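Local coordinates for cyclic nucleotide-binding protein (PDB 3FX3) that probably acts as a DNA-binding transcription regulator, pairing a cyclic nucleotide-binding domain with a Crp-like helix-turn-helix domain, at residues L17-R20 with S21-E24. Numbering follows the deposited sequence.
Sequences LLIR and SLPE
Ser21 bonds twice to the carbonyl oxygen of Leu17, in the C-terminal turn of the short helix 17-20. Its hydroxyl donates to that oxygen, with OG 2.6 Å from Leu17 O. Its amide makes the i to i-4 bond of a helical turn, with Ser21 N 3.1 Å from Leu17 O. The two donors reach the oxygen from opposite faces of the carbonyl plane. OG lies beside the backbone N (chi1 -58°), which turns the hydroxyl back along the helix to a carbonyl that its own amide also uses. A second, weak bond runs from Ser21 N to Leu18 O. The next amide ends the turn with a 3-10-type i to i-3 bond: Leu22 N donates to Ile19 O at 3.1 Å, from well above the carbonyl plane. Two waters bridge helix carbonyls to Leu22 O. One lies within hydrogen-bonding distance of Ile19 O and Leu22 O, the other of Arg20 O and Leu22 O. An alanine in place of Ser21 would probably leave Leu17 O with the backbone amide but without its hydroxyl donor. This turn ends helix 17-20 and leads through Pro23 into helix 24-31. Ser21 packs on Phe136 and Leu17 on His140 of the second subunit, so this part of the turn lies at the subunit interface. Leu22 lies against Phe117 of helix 114-123 and Ile131 of helix 125-147, and shares Val27 of helix 24-31 with Ile19. Within the turn, Leu22 CG sits 3.4 Å from Leu18 O. The side chains of Ile19 and Leu22 meet at an oblique angle through their methyl ends, with Ile19 CD1 3.8 Å from Leu22 CD1.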
loop_
_atom_site.group_PDB
_atom_site.type_symbol
_atom_site.label_atom_id
_atom_site.label_comp_id
_atom_site.label_asym_id
_atom_site.label_seq_id
_atom_site.Cartn_x
_atom_site.Cartn_y
_atom_site.Cartn_z
ATOM N N LEU B 17 5.439 0.360 10.635
ATOM C CA LEU B 17 5.762 -0.419 9.453
ATOM C C LEU B 17 7.054 -1.249 9.594
ATOM O O LEU B 17 7.076 -2.445 9.268
ATOM C CB LEU B 17 5.888 0.536 8.263
ATOM C CG LEU B 17 6.088 -0.102 6.914
ATOM C CD1 LEU B 17 4.748 -0.785 6.560
ATOM C CD2 LEU B 17 6.518 0.924 5.852
ATOM N N LEU B 18 8.121 -0.619 10.070
ATOM C CA LEU B 18 9.390 -1.319 10.281
ATOM C C LEU B 18 9.208 -2.557 11.163
ATOM O O LEU B 18 9.589 -3.668 10.793
ATOM C CB LEU B 18 10.405 -0.405 10.938
ATOM C CG LEU B 18 11.761 -1.019 11.274
ATOM C CD1 LEU B 18 12.539 -1.432 10.010
ATOM C CD2 LEU B 18 12.558 -0.012 12.094
ATOM N N ILE B 19 8.633 -2.341 12.339
ATOM C CA ILE B 19 8.600 -3.389 13.340
ATOM C C ILE B 19 7.528 -4.457 13.010
ATOM O O ILE B 19 7.763 -5.649 13.174
ATOM C CB ILE B 19 8.417 -2.813 14.752
ATOM C CG1 ILE B 19 9.560 -1.827 15.062
ATOM C CG2 ILE B 19 8.343 -3.969 15.795
ATOM C CD1 ILE B 19 11.004 -2.429 15.003
ATOM N N ARG B 20 6.393 -4.027 12.488
ATOM C CA ARG B 20 5.383 -4.969 12.012
ATOM C C ARG B 20 5.921 -5.892 10.918
ATOM O O ARG B 20 5.405 -6.973 10.761
ATOM C CB ARG B 20 4.178 -4.254 11.403
ATOM C CG ARG B 20 3.108 -3.820 12.360
ATOM C CD ARG B 20 1.985 -3.166 11.525
ATOM N NE ARG B 20 2.308 -1.777 11.145
ATOM C CZ ARG B 20 1.843 -1.108 10.069
ATOM N NH1 ARG B 20 1.032 -1.678 9.164
ATOM N NH2 ARG B 20 2.200 0.169 9.906
ATOM N N SER B 21 6.886 -5.431 10.125
ATOM C CA SER B 21 7.416 -6.255 9.047
ATOM C C SER B 21 8.389 -7.342 9.509
ATOM O O SER B 21 8.706 -8.239 8.737
ATOM C CB SER B 21 8.102 -5.377 8.027
ATOM O OG SER B 21 7.153 -4.423 7.533
ATOM N N LEU B 22 8.888 -7.246 10.732
ATOM C CA LEU B 22 9.911 -8.163 11.192
ATOM C C LEU B 22 9.318 -9.497 11.669
ATOM O O LEU B 22 8.213 -9.556 12.164
ATOM C CB LEU B 22 10.695 -7.581 12.351
ATOM C CG LEU B 22 11.376 -6.250 12.170
ATOM C CD1 LEU B 22 11.996 -5.832 13.519
ATOM C CD2 LEU B 22 12.413 -6.274 11.036
ATOM N N PRO B 23 10.074 -10.573 11.531
ATOM C CA PRO B 23 9.626 -11.804 12.170
ATOM C C PRO B 23 9.637 -11.651 13.689
ATOM O O PRO B 23 10.593 -11.132 14.277
ATOM C CB PRO B 23 10.630 -12.861 11.685
ATOM C CG PRO B 23 11.720 -12.113 10.980
ATOM C CD PRO B 23 11.433 -10.669 10.981
ATOM N N GLU B 24 8.537 -12.070 14.294
ATOM C CA GLU B 24 8.242 -11.804 15.715
ATOM C C GLU B 24 9.378 -12.224 16.675
ATOM O O GLU B 24 9.661 -11.515 17.640
ATOM C CB GLU B 24 6.907 -12.455 16.102
ATOM C CG GLU B 24 6.861 -13.963 15.811
ATOM C CD GLU B 24 5.488 -14.618 16.095
ATOM O OE1 GLU B 24 4.488 -13.886 16.276
ATOM O OE2 GLU B 24 5.434 -15.876 16.139
HETATM O O HOH W 1 6.667 -8.139 13.792
HETATM O O HOH W 2 5.712 -9.960 11.011
#